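Cephalosporin acylase (Bacillus halodurans, PDB 2NLZ) is probably an N-terminal nucleophile hydrolase of the gamma-glutamyltranspeptidase family, named for removing the acyl side chain of cephalosporins by cleaving its amide bond. Local coordinates at residues I257-Y262 and T455-L460; L75-G80 and P423-K428; A464-P469 and G512-R517. The protein carries 1 engineered substitution. All blocks are in the same frame, centred on the assembly; numbering follows the deposited sequence.

Contact 1: residues I257-Y262 and T455-L460; sequences IDYRGY and TIDFGL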
ATOM      1  N   ILE D 257     -11.573   9.714  34.405  1.00 36.02           N
ATOM      2  CA  ILE D 257     -11.310  11.006  33.819  1.00 34.02           C
ATOM      3  C   ILE D 257     -12.495  11.245  32.903  1.00 40.05           C
ATOM      4  O   ILE D 257     -13.021  10.290  32.318  1.00 43.45           O
ATOM      5  CB  ILE D 257      -9.968  10.973  33.020  1.00 37.21           C
ATOM      6  CG1 ILE D 257      -8.794  11.404  33.912  1.00 43.09           C
ATOM      7  CG2 ILE D 257     -10.033  11.793  31.714  1.00 34.00           C
ATOM      8  CD1 ILE D 257      -9.046  12.671  34.734  1.00 65.89           C
ATOM      9  N   ASP D 258     -12.953  12.494  32.805  1.00 41.16           N
ATOM     10  CA  ASP D 258     -13.932  12.836  31.785  1.00 35.77           C
ATOM     11  C   ASP D 258     -13.178  13.116  30.503  1.00 34.57           C
ATOM     12  O   ASP D 258     -12.439  14.092  30.426  1.00 32.14           O
ATOM     13  CB  ASP D 258     -14.765  14.052  32.178  1.00 40.24           C
ATOM     14  CG  ASP D 258     -15.906  14.320  31.202  1.00 42.16           C
ATOM     15  OD1 ASP D 258     -15.649  14.805  30.073  1.00 36.79           O
ATOM     16  OD2 ASP D 258     -17.067  14.053  31.571  1.00 50.75           O
ATOM     17  N   TYR D 259     -13.341  12.243  29.514  1.00 35.06           N
ATOM     18  CA  TYR D 259     -12.740  12.473  28.201  1.00 30.54           C
ATOM     19  C   TYR D 259     -13.817  12.724  27.145  1.00 30.08           C
ATOM     20  O   TYR D 259     -14.355  11.789  26.531  1.00 27.10           O
ATOM     21  CB  TYR D 259     -11.788  11.338  27.785  1.00 25.60           C
ATOM     22  CG  TYR D 259     -10.916  11.724  26.613  1.00 28.88           C
ATOM     23  CD1 TYR D 259      -9.806  12.540  26.796  1.00 25.18           C
ATOM     24  CD2 TYR D 259     -11.221  11.301  25.319  1.00 33.18           C
ATOM     25  CE1 TYR D 259      -9.016  12.921  25.727  1.00 30.22           C
ATOM     26  CE2 TYR D 259     -10.441  11.674  24.244  1.00 30.41           C
ATOM     27  CZ  TYR D 259      -9.333  12.488  24.451  1.00 32.48           C
ATOM     28  OH  TYR D 259      -8.533  12.878  23.389  1.00 23.73           O
ATOM     29  N   ARG D 260     -14.114  14.013  26.959  1.00 36.34           N
ATOM     30  CA  ARG D 260     -15.054  14.499  25.947  1.00 36.71           C
ATOM     31  C   ARG D 260     -16.437  13.881  26.099  1.00 37.27           C
ATOM     32  O   ARG D 260     -17.049  13.459  25.113  1.00 34.53           O
ATOM     33  CB  ARG D 260     -14.494  14.284  24.534  1.00 35.64           C
ATOM     34  CG  ARG D 260     -12.999  14.489  24.473  1.00 38.79           C
ATOM     35  CD  ARG D 260     -12.538  14.898  23.120  1.00 38.16           C
ATOM     36  NE  ARG D 260     -11.080  14.943  23.055  1.00 38.79           N
ATOM     37  CZ  ARG D 260     -10.358  16.032  23.283  1.00 42.15           C
ATOM     38  NH1 ARG D 260     -10.958  17.172  23.598  1.00 36.15           N
ATOM     39  NH2 ARG D 260      -9.035  15.982  23.196  1.00 45.42           N
ATOM     40  N   GLY D 261     -16.906  13.832  27.350  1.00 38.47           N
ATOM     41  CA  GLY D 261     -18.244  13.326  27.682  1.00 41.94           C
ATOM     42  C   GLY D 261     -18.256  11.908  28.224  1.00 43.31           C
ATOM     43  O   GLY D 261     -19.096  11.556  29.067  1.00 40.09           O
ATOM     44  N   TYR D 262     -17.327  11.097  27.714  1.00 35.95           N
ATOM     45  CA  TYR D 262     -17.127   9.729  28.169  1.00 34.08           C
ATOM     46  C   TYR D 262     -16.317   9.742  29.463  1.00 35.29           C
ATOM     47  O   TYR D 262     -15.681  10.747  29.801  1.00 36.15           O
ATOM     48  CB  TYR D 262     -16.370   8.921  27.106  1.00 34.99           C
ATOM     49  CG  TYR D 262     -17.141   8.664  25.822  1.00 33.45           C
ATOM     50  CD1 TYR D 262     -17.764   7.439  25.602  1.00 33.24           C
ATOM     51  CD2 TYR D 262     -17.235   9.645  24.826  1.00 37.93           C
ATOM     52  CE1 TYR D 262     -18.468   7.193  24.433  1.00 41.91           C
ATOM     53  CE2 TYR D 262     -17.939   9.410  23.648  1.00 33.52           C
ATOM     54  CZ  TYR D 262     -18.553   8.180  23.462  1.00 38.60           C
ATOM     55  OH  TYR D 262     -19.253   7.920  22.308  1.00 40.70           O
ATOM     56  N   THR D 455     -11.337   5.650  19.501  1.00 23.10           N
ATOM     57  CA  THR D 455     -12.758   5.438  19.717  1.00 25.42           C
ATOM     58  C   THR D 455     -13.532   6.737  19.898  1.00 26.08           C
ATOM     59  O   THR D 455     -14.485   7.011  19.158  1.00 33.28           O
ATOM     60  CB  THR D 455     -12.997   4.491  20.897  1.00 22.32           C
ATOM     61  OG1 THR D 455     -12.332   3.255  20.621  1.00 17.12           O
ATOM     62  CG2 THR D 455     -14.470   4.203  21.067  1.00 25.84           C
ATOM     63  N   ILE D 456     -13.102   7.546  20.860  1.00 22.84           N
ATOM     64  CA  ILE D 456     -13.822   8.771  21.210  1.00 21.27           C
ATOM     65  C   ILE D 456     -13.574   9.895  20.200  1.00 24.06           C
ATOM     66  O   ILE D 456     -14.515  10.464  19.638  1.00 24.47           O
ATOM     67  CB  ILE D 456     -13.501   9.216  22.662  1.00 18.48           C
ATOM     68  CG1 ILE D 456     -14.052   8.189  23.667  1.00 18.48           C
ATOM     69  CG2 ILE D 456     -14.027  10.619  22.935  1.00 22.17           C
ATOM     70  CD1 ILE D 456     -13.201   8.026  24.922  1.00 23.21           C
ATOM     71  N   ASP D 457     -12.309  10.196  19.953  1.00 27.97           N
ATOM     72  CA  ASP D 457     -11.949  11.294  19.062  1.00 27.80           C
ATOM     73  C   ASP D 457     -12.170  10.995  17.599  1.00 27.19           C
ATOM     74  O   ASP D 457     -12.553  11.873  16.838  1.00 18.73           O
ATOM     75  CB  ASP D 457     -10.492  11.677  19.258  1.00 23.38           C
ATOM     76  CG  ASP D 457     -10.232  12.233  20.619  1.00 35.50           C
ATOM     77  OD1 ASP D 457     -11.046  13.064  21.074  1.00 33.84           O
ATOM     78  OD2 ASP D 457      -9.215  11.839  21.223  1.00 32.23           O
ATOM     79  N   PHE D 458     -11.912   9.763  17.190  1.00 28.49           N
ATOM     80  CA  PHE D 458     -11.838   9.502  15.761  1.00 27.13           C
ATOM     81  C   PHE D 458     -12.884   8.523  15.224  1.00 25.55           C
ATOM     82  O   PHE D 458     -12.924   8.254  14.017  1.00 29.96           O
ATOM     83  CB  PHE D 458     -10.410   9.115  15.382  1.00 27.02           C
ATOM     84  CG  PHE D 458      -9.372  10.054  15.938  1.00 26.63           C
ATOM     85  CD1 PHE D 458      -9.487  11.433  15.764  1.00 25.23           C
ATOM     86  CD2 PHE D 458      -8.283   9.568  16.632  1.00 32.79           C
ATOM     87  CE1 PHE D 458      -8.543  12.306  16.282  1.00 16.42           C
ATOM     88  CE2 PHE D 458      -7.322  10.443  17.146  1.00 35.87           C
ATOM     89  CZ  PHE D 458      -7.458  11.812  16.964  1.00 17.53           C
ATOM     90  N   GLY D 459     -13.737   8.024  16.124  1.00 22.92           N
ATOM     91  CA  GLY D 459     -14.940   7.272  15.746  1.00 21.64           C
ATOM     92  C   GLY D 459     -14.727   5.948  15.019  1.00 26.79           C
ATOM     93  O   GLY D 459     -15.569   5.535  14.194  1.00 24.09           O
ATOM     94  N   LEU D 460     -13.608   5.287  15.331  1.00 21.69           N
ATOM     95  CA  LEU D 460     -13.288   3.988  14.762  1.00 25.13           C
ATOM     96  C   LEU D 460     -14.110   2.919  15.444  1.00 24.61           C
ATOM     97  O   LEU D 460     -14.359   2.997  16.648  1.00 25.39           O
ATOM     98  CB  LEU D 460     -11.800   3.682  14.935  1.00 27.98           C
ATOM     99  CG  LEU D 460     -10.829   4.002  13.800  1.00 22.33           C
ATOM    100  CD1 LEU D 460     -11.422   4.962  12.768  1.00 23.68           C
ATOM    101  CD2 LEU D 460      -9.530   4.531  14.372  1.00 29.72           C
TER

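Contact 2: residues L75-G80 and P423-K428; sequences LVWTKG and PGFLTK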
ATOM      1  N   LEU D  75     -11.886  -5.036  36.028  1.00 18.75           N
ATOM      2  CA  LEU D  75     -12.958  -4.069  36.130  1.00 18.93           C
ATOM      3  C   LEU D  75     -14.219  -4.783  35.687  1.00 30.46           C
ATOM      4  O   LEU D  75     -14.341  -5.183  34.527  1.00 30.52           O
ATOM      5  CB  LEU D  75     -12.697  -2.824  35.279  1.00 14.06           C
ATOM      6  CG  LEU D  75     -11.850  -1.712  35.916  1.00 26.29           C
ATOM      7  CD1 LEU D  75     -11.630  -0.547  34.971  1.00 28.95           C
ATOM      8  CD2 LEU D  75     -12.505  -1.229  37.194  1.00 33.00           C
ATOM      9  N   VAL D  76     -15.145  -4.976  36.619  1.00 29.52           N
ATOM     10  CA  VAL D  76     -16.375  -5.704  36.314  1.00 30.40           C
ATOM     11  C   VAL D  76     -17.605  -4.814  36.493  1.00 24.17           C
ATOM     12  O   VAL D  76     -17.780  -4.169  37.528  1.00 26.28           O
ATOM     13  CB  VAL D  76     -16.470  -7.055  37.108  1.00 28.84           C
ATOM     14  CG1 VAL D  76     -15.930  -6.895  38.507  1.00 37.82           C
ATOM     15  CG2 VAL D  76     -17.888  -7.565  37.156  1.00 21.04           C
ATOM     16  N   TRP D  77     -18.422  -4.749  35.448  1.00 24.89           N
ATOM     17  CA  TRP D  77     -19.676  -4.007  35.512  1.00 30.51           C
ATOM     18  C   TRP D  77     -20.818  -4.966  35.694  1.00 34.41           C
ATOM     19  O   TRP D  77     -21.083  -5.801  34.832  1.00 31.70           O
ATOM     20  CB  TRP D  77     -19.925  -3.207  34.240  1.00 26.88           C
ATOM     21  CG  TRP D  77     -21.187  -2.381  34.278  1.00 29.57           C
ATOM     22  CD1 TRP D  77     -22.464  -2.792  33.979  1.00 28.66           C
ATOM     23  CD2 TRP D  77     -21.286  -0.986  34.606  1.00 35.10           C
ATOM     24  NE1 TRP D  77     -23.344  -1.737  34.104  1.00 26.18           N
ATOM     25  CE2 TRP D  77     -22.644  -0.621  34.486  1.00 30.09           C
ATOM     26  CE3 TRP D  77     -20.353  -0.008  34.986  1.00 35.53           C
ATOM     27  CZ2 TRP D  77     -23.087   0.672  34.735  1.00 33.82           C
ATOM     28  CZ3 TRP D  77     -20.798   1.272  35.240  1.00 32.70           C
ATOM     29  CH2 TRP D  77     -22.149   1.601  35.116  1.00 34.75           C
ATOM     30  N   THR D  78     -21.506  -4.820  36.816  1.00 43.29           N
ATOM     31  CA  THR D  78     -22.627  -5.675  37.143  1.00 46.74           C
ATOM     32  C   THR D  78     -23.557  -4.911  38.069  1.00 50.95           C
ATOM     33  O   THR D  78     -23.087  -4.183  38.961  1.00 47.16           O
ATOM     34  CB  THR D  78     -22.148  -7.012  37.770  1.00 42.51           C
ATOM     35  OG1 THR D  78     -23.275  -7.829  38.094  1.00 46.85           O
ATOM     36  CG2 THR D  78     -21.303  -6.770  39.013  1.00 45.61           C
ATOM     37  N   LYS D  79     -24.865  -5.083  37.844  1.00 59.54           N
ATOM     38  CA  LYS D  79     -25.942  -4.379  38.575  1.00 66.29           C
ATOM     39  C   LYS D  79     -25.759  -2.862  38.532  1.00 61.75           C
ATOM     40  O   LYS D  79     -25.788  -2.201  39.577  1.00 60.19           O
ATOM     41  CB  LYS D  79     -26.070  -4.829  40.054  1.00 73.23           C
ATOM     42  CG  LYS D  79     -25.472  -6.195  40.448  1.00 89.55           C
ATOM     43  CD  LYS D  79     -26.461  -7.348  40.337  1.00104.58           C
ATOM     44  CE  LYS D  79     -25.825  -8.640  40.846  1.00110.70           C
ATOM     45  NZ  LYS D  79     -26.770  -9.789  40.821  1.00115.75           N
ATOM     46  N   GLY D  80     -25.540  -2.325  37.332  1.00 55.66           N
ATOM     47  CA  GLY D  80     -25.379  -0.878  37.127  1.00 52.66           C
ATOM     48  C   GLY D  80     -24.236  -0.164  37.847  1.00 49.01           C
ATOM     49  O   GLY D  80     -24.279   1.054  38.028  1.00 48.96           O
ATOM     50  N   PRO D 423      -6.435  -3.276  33.249  1.00 23.24           N
ATOM     51  CA  PRO D 423      -7.684  -3.479  32.538  1.00 23.61           C
ATOM     52  C   PRO D 423      -8.456  -2.168  32.489  1.00 28.57           C
ATOM     53  O   PRO D 423      -8.524  -1.434  33.485  1.00 34.23           O
ATOM     54  CB  PRO D 423      -8.420  -4.482  33.420  1.00 27.47           C
ATOM     55  CG  PRO D 423      -7.915  -4.214  34.822  1.00 34.45           C
ATOM     56  CD  PRO D 423      -6.568  -3.515  34.699  1.00 24.19           C
ATOM     57  N   GLY D 424      -9.034  -1.867  31.336  1.00 29.04           N
ATOM     58  CA  GLY D 424      -9.719  -0.596  31.174  1.00 27.02           C
ATOM     59  C   GLY D 424     -11.206  -0.775  31.010  1.00 26.51           C
ATOM     60  O   GLY D 424     -11.665  -1.826  30.568  1.00 25.08           O
ATOM     61  N   PHE D 425     -11.957   0.261  31.368  1.00 22.05           N
ATOM     62  CA  PHE D 425     -13.386   0.289  31.086  1.00 25.28           C
ATOM     63  C   PHE D 425     -13.845   1.655  30.611  1.00 18.40           C
ATOM     64  O   PHE D 425     -13.388   2.679  31.112  1.00 18.29           O
ATOM     65  CB  PHE D 425     -14.192  -0.120  32.314  1.00 27.27           C
ATOM     66  CG  PHE D 425     -15.507  -0.779  31.984  1.00 25.09           C
ATOM     67  CD1 PHE D 425     -15.604  -2.165  31.944  1.00 24.88           C
ATOM     68  CD2 PHE D 425     -16.645  -0.018  31.717  1.00 25.47           C
ATOM     69  CE1 PHE D 425     -16.811  -2.781  31.642  1.00 23.34           C
ATOM     70  CE2 PHE D 425     -17.856  -0.628  31.413  1.00 17.30           C
ATOM     71  CZ  PHE D 425     -17.936  -2.014  31.381  1.00 26.46           C
ATOM     72  N   LEU D 426     -14.756   1.653  29.646  1.00 21.35           N
ATOM     73  CA  LEU D 426     -15.317   2.882  29.114  1.00 25.92           C
ATOM     74  C   LEU D 426     -16.815   3.017  29.412  1.00 27.57           C
ATOM     75  O   LEU D 426     -17.576   2.044  29.328  1.00 25.40           O
ATOM     76  CB  LEU D 426     -15.046   3.001  27.608  1.00 23.62           C
ATOM     77  CG  LEU D 426     -15.309   4.359  26.928  1.00 22.22           C
ATOM     78  CD1 LEU D 426     -14.594   5.509  27.627  1.00 24.63           C
ATOM     79  CD2 LEU D 426     -14.923   4.317  25.452  1.00 22.27           C
ATOM     80  N   THR D 427     -17.213   4.251  29.719  1.00 34.24           N
ATOM     81  CA  THR D 427     -18.529   4.579  30.256  1.00 34.39           C
ATOM     82  C   THR D 427     -18.988   5.938  29.706  1.00 33.52           C
ATOM     83  O   THR D 427     -18.166   6.812  29.462  1.00 38.30           O
ATOM     84  CB  THR D 427     -18.441   4.568  31.806  1.00 30.23           C
ATOM     85  OG1 THR D 427     -18.765   3.260  32.279  1.00 32.72           O
ATOM     86  CG2 THR D 427     -19.339   5.595  32.473  1.00 35.20           C
ATOM     87  N   LYS D 428     -20.288   6.101  29.477  1.00 35.94           N
ATOM     88  CA  LYS D 428     -20.837   7.399  29.071  1.00 42.98           C
ATOM     89  C   LYS D 428     -22.156   7.695  29.785  1.00 45.02           C
ATOM     90  O   LYS D 428     -23.150   6.994  29.570  1.00 49.86           O
ATOM     91  CB  LYS D 428     -21.028   7.455  27.554  1.00 40.11           C
ATOM     92  CG  LYS D 428     -21.515   8.790  27.010  1.00 51.34           C
ATOM     93  CD  LYS D 428     -21.817   8.688  25.517  1.00 62.29           C
ATOM     94  CE  LYS D 428     -22.472   9.950  24.967  1.00 69.35           C
ATOM     95  NZ  LYS D 428     -21.555  11.117  24.971  1.00 65.93           N
TER

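Contact 3: residues A464-P469 and G512-R517; sequences AALDAP and GQIIWR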
ATOM      1  N   ALA D 464     -11.399  -1.793  13.770  1.00 11.62           N
ATOM      2  CA  ALA D 464     -10.591  -0.722  13.194  1.00  9.78           C
ATOM      3  C   ALA D 464      -9.677  -0.070  14.245  1.00 11.41           C
ATOM      4  O   ALA D 464      -8.517   0.213  13.963  1.00 16.20           O
ATOM      5  CB  ALA D 464     -11.485   0.306  12.552  1.00 10.28           C
ATOM      6  N   ALA D 465     -10.187   0.135  15.464  1.00  9.36           N
ATOM      7  CA  ALA D 465      -9.393   0.782  16.515  1.00 15.56           C
ATOM      8  C   ALA D 465      -8.177  -0.060  16.839  1.00 13.22           C
ATOM      9  O   ALA D 465      -7.102   0.470  17.119  1.00 12.65           O
ATOM     10  CB  ALA D 465     -10.218   1.019  17.762  1.00  9.73           C
ATOM     11  N   LEU D 466      -8.371  -1.372  16.784  1.00 11.54           N
ATOM     12  CA  LEU D 466      -7.314  -2.350  17.009  1.00 12.97           C
ATOM     13  C   LEU D 466      -6.399  -2.537  15.787  1.00 15.48           C
ATOM     14  O   LEU D 466      -5.196  -2.705  15.943  1.00 13.32           O
ATOM     15  CB  LEU D 466      -7.945  -3.684  17.405  1.00 19.84           C
ATOM     16  CG  LEU D 466      -8.039  -4.055  18.881  1.00 17.70           C
ATOM     17  CD1 LEU D 466      -7.875  -2.874  19.784  1.00 13.81           C
ATOM     18  CD2 LEU D 466      -9.345  -4.725  19.119  1.00  8.13           C
ATOM     19  N   ASP D 467      -6.981  -2.518  14.587  1.00 12.50           N
ATOM     20  CA  ASP D 467      -6.229  -2.600  13.322  1.00 19.76           C
ATOM     21  C   ASP D 467      -5.229  -1.464  13.139  1.00 19.13           C
ATOM     22  O   ASP D 467      -4.156  -1.683  12.578  1.00 18.46           O
ATOM     23  CB  ASP D 467      -7.182  -2.571  12.119  1.00 24.93           C
ATOM     24  CG  ASP D 467      -8.041  -3.814  12.015  1.00 23.31           C
ATOM     25  OD1 ASP D 467      -7.618  -4.879  12.522  1.00 22.70           O
ATOM     26  OD2 ASP D 467      -9.140  -3.719  11.422  1.00 13.56           O
ATOM     27  N   ALA D 468      -5.615  -0.265  13.594  1.00 20.85           N
ATOM     28  CA  ALA D 468      -4.846   0.974  13.440  1.00 22.62           C
ATOM     29  C   ALA D 468      -3.377   0.832  13.857  1.00 27.15           C
ATOM     30  O   ALA D 468      -3.078   0.209  14.883  1.00 27.55           O
ATOM     31  CB  ALA D 468      -5.511   2.098  14.214  1.00 27.02           C
ATOM     32  N   PRO D 469      -2.459   1.395  13.042  1.00 30.24           N
ATOM     33  CA  PRO D 469      -1.016   1.343  13.302  1.00 28.69           C
ATOM     34  C   PRO D 469      -0.677   2.005  14.622  1.00 20.29           C
ATOM     35  O   PRO D 469      -1.358   2.951  15.027  1.00 22.88           O
ATOM     36  CB  PRO D 469      -0.415   2.138  12.142  1.00 29.06           C
ATOM     37  CG  PRO D 469      -1.555   2.974  11.605  1.00 28.03           C
ATOM     38  CD  PRO D 469      -2.766   2.126  11.798  1.00 32.50           C
ATOM     39  N   GLY D 512      -4.753  -6.317  21.714  1.00 25.95           N
ATOM     40  CA  GLY D 512      -5.920  -5.673  22.287  1.00 20.09           C
ATOM     41  C   GLY D 512      -7.196  -6.453  22.090  1.00 23.96           C
ATOM     42  O   GLY D 512      -7.297  -7.273  21.171  1.00 25.52           O
ATOM     43  N   GLN D 513      -8.168  -6.219  22.969  1.00 20.89           N
ATOM     44  CA  GLN D 513      -9.535  -6.688  22.750  1.00 20.22           C
ATOM     45  C   GLN D 513     -10.497  -5.594  23.193  1.00 24.79           C
ATOM     46  O   GLN D 513     -10.244  -4.871  24.164  1.00 28.07           O
ATOM     47  CB  GLN D 513      -9.848  -7.980  23.511  1.00 13.34           C
ATOM     48  CG  GLN D 513      -8.705  -8.989  23.640  1.00 25.00           C
ATOM     49  CD  GLN D 513      -8.495  -9.798  22.388  1.00 26.70           C
ATOM     50  OE1 GLN D 513      -7.368 -10.208  22.086  1.00 31.81           O
ATOM     51  NE2 GLN D 513      -9.577 -10.037  21.647  1.00 12.63           N
ATOM     52  N   ILE D 514     -11.604  -5.478  22.467  1.00 23.06           N
ATOM     53  CA  ILE D 514     -12.618  -4.487  22.748  1.00 17.42           C
ATOM     54  C   ILE D 514     -13.985  -5.138  22.565  1.00 21.83           C
ATOM     55  O   ILE D 514     -14.212  -5.859  21.598  1.00 24.05           O
ATOM     56  CB  ILE D 514     -12.482  -3.253  21.803  1.00 22.71           C
ATOM     57  CG1 ILE D 514     -11.254  -2.404  22.172  1.00 19.36           C
ATOM     58  CG2 ILE D 514     -13.726  -2.378  21.847  1.00 10.24           C
ATOM     59  CD1 ILE D 514     -10.859  -1.363  21.120  1.00 21.45           C
ATOM     60  N   ILE D 515     -14.870  -4.902  23.530  1.00 25.90           N
ATOM     61  CA  ILE D 515     -16.302  -5.128  23.355  1.00 24.06           C
ATOM     62  C   ILE D 515     -17.035  -3.829  23.715  1.00 19.67           C
ATOM     63  O   ILE D 515     -16.908  -3.352  24.844  1.00 21.25           O
ATOM     64  CB  ILE D 515     -16.838  -6.288  24.235  1.00 17.60           C
ATOM     65  CG1 ILE D 515     -16.155  -7.605  23.890  1.00 23.35           C
ATOM     66  CG2 ILE D 515     -18.313  -6.476  24.012  1.00 13.08           C
ATOM     67  CD1 ILE D 515     -16.547  -8.745  24.798  1.00 29.25           C
ATOM     68  N   TRP D 516     -17.773  -3.254  22.765  1.00 14.72           N
ATOM     69  CA  TRP D 516     -18.638  -2.111  23.065  1.00 18.43           C
ATOM     70  C   TRP D 516     -20.117  -2.490  23.062  1.00 27.51           C
ATOM     71  O   TRP D 516     -20.597  -3.179  22.163  1.00 29.91           O
ATOM     72  CB  TRP D 516     -18.438  -0.910  22.116  1.00 17.61           C
ATOM     73  CG  TRP D 516     -17.058  -0.262  22.030  1.00 21.66           C
ATOM     74  CD1 TRP D 516     -16.491   0.252  20.906  1.00 18.47           C
ATOM     75  CD2 TRP D 516     -16.107  -0.046  23.091  1.00 16.76           C
ATOM     76  NE1 TRP D 516     -15.244   0.755  21.180  1.00 26.23           N
ATOM     77  CE2 TRP D 516     -14.980   0.591  22.513  1.00 22.71           C
ATOM     78  CE3 TRP D 516     -16.093  -0.329  24.466  1.00 21.92           C
ATOM     79  CZ2 TRP D 516     -13.841   0.949  23.263  1.00 12.29           C
ATOM     80  CZ3 TRP D 516     -14.955   0.025  25.221  1.00 28.21           C
ATOM     81  CH2 TRP D 516     -13.849   0.661  24.613  1.00 21.33           C
ATOM     82  N   ARG D 517     -20.834  -2.024  24.079  1.00 31.21           N
ATOM     83  CA  ARG D 517     -22.271  -2.190  24.141  1.00 34.56           C
ATOM     84  C   ARG D 517     -22.975  -0.874  23.850  1.00 36.94           C
ATOM     85  O   ARG D 517     -22.723   0.134  24.516  1.00 34.88           O
ATOM     86  CB  ARG D 517     -22.703  -2.678  25.516  1.00 42.52           C
ATOM     87  CG  ARG D 517     -24.186  -2.453  25.748  1.00 50.34           C
ATOM     88  CD  ARG D 517     -24.582  -2.394  27.211  1.00 59.63           C
ATOM     89  NE  ARG D 517     -25.239  -3.642  27.521  1.00 65.11           N
ATOM     90  CZ  ARG D 517     -26.542  -3.846  27.655  1.00 69.53           C
ATOM     91  NH1 ARG D 517     -26.937  -5.087  27.888  1.00 65.38           N
ATOM     92  NH2 ARG D 517     -27.434  -2.860  27.584  1.00 64.71           N
TER

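Contact 1: residues I257-Y262 and T455-L460
A beta hairpin with a two-residue loop, a type I' turn from Tyr259 to Tyr262, rests against the last turn of helix 444-457. Tyr259 N to Tyr262 O and Tyr262 N to Tyr259 O close the hairpin, and Asp258 OD1 receives Gly261 N from above its carboxylate plane in an Asx motif. Ile456 enters between the two tyrosines: its CG2 meets the edge of the Tyr259 ring, 3.7 Å from CD2, while its CG1 sits over one face of Tyr262, 3.9 Å from the ring centroid, in a CH-pi contact. Next to it Asp457 works with both oxygens. Asp457 OD2 takes the Tyr259 hydroxyl on the syn lone pair (OH to OD2 2.5 Å), with ring and carboxylate planes 69° apart. Asp457 OD1 forms a salt bridge with Arg260 NE at 2.7 Å, although the hydrogen bond is weak, bent to 120°. Arg260 NH2 donates in turn to Tyr259 OH (3.2 Å), so three polar groups hold one another, and the arginine charge would probably favour an ionised Asp457. The whole is a type I' hairpin, with its Asx motif, packed on the C-terminal turn of a helix, in a fold consistent with the Ntn hydrolase sandwich.

Contact 2: residues L75-G80 and P423-K428
Phe425 bridges the junction, touching Leu75 with the root of its side chain and Trp77 with the tip of its ring. Leu75 CD1 lies 3.7 Å from Phe425 CB and reaches the backbone as well, 3.6 Å from Pro423 O. Further along, Phe425 CZ comes to 3.7 Å from Trp77 CB, so the closest approach to the ring is by the tryptophan's methylene. The indole reaches on to Thr427, whose OG1 is 4.1 Å from Trp77 CZ3, the two side chains crossing at about a right angle. On its own segment Trp77 has the carbonyl carbon of Gly80 against one face. The strand segments approach to 7.6 Å between axes, at 38°, without a hydrogen bond between them; each is paired with other strands, Leu75 with Ser372 and Phe425 with Trp265. Trp265, Leu82, Met370 and Pro432 add further cover around Phe425. With every touching residue buried and no polar pair across the gap, cohesion here depends on apolar side chains enclosed between backbones whose hydrogen bonds run to other partners, consistent with facing layers of an Ntn hydrolase sandwich.

Contact 3: residues A464-P469 and G512-R517
The indole of Trp516 has Ile514 CG2 over the centre of one face, 3.3 Å above the plane, and the ring is further packed by Met452 and Thr455 of helix 444-457. Gln513 leaves the strand pointing away from the helix, and its NE2 is hydrogen-bonded to Thr528 OG1. The other branch of Ile514 serves the helix: CG1 is anti to the carbonyl carbon (chi1 -72°) and CD1 lies 3.6 Å from Leu466 CD1, the side chains running past each other in opposite directions. Ala465 CB adds a looser touch, 4.2 Å from Ile514 CD1. Leu466 CD2 rests on the strand backbone, 3.9 Å from Gly512 O. A CB on Gly512 would lie only 3.0 Å from Leu466 CD1, so glycine lets the helix come this close. An alanine in place of Leu466 would lose CG and both methyls and would probably loosen the seat of helix 462-467 on Gly512 and Ile514. Leu466 O accepts a hydrogen bond from Arg531 NH1, and strand 512-517 pairs with strands 431-438 and 524-528. The short helix thus lies over the start of this strand, beside helix 444-457, with Asp467 OD1 hydrogen-bonded to Ser14 OG of the second subunit.

Overall arrangement
From the N terminus, contact 2 opens first, in strand 71-78, and closes a loop of 342 residues at strand 424-428. Contact 1 opens inside that loop, at the 257-262 hairpin, and closes beyond it on helix 444-457, so the two cross. Contact 3 follows in series, joining helix 462-467 to strand 512-517 across only 42 residues. Neighbouring elements bind them together: Leu426 CD1 packs on Ile456 CD1, Leu426 CB touches the Trp516 ring, and Leu460 CB packs on Ala465 N. Contact 2 therefore joins strands within the buried core, whereas contacts 1 and 3 set successive helices against hairpin and strand, both touching the second subunit.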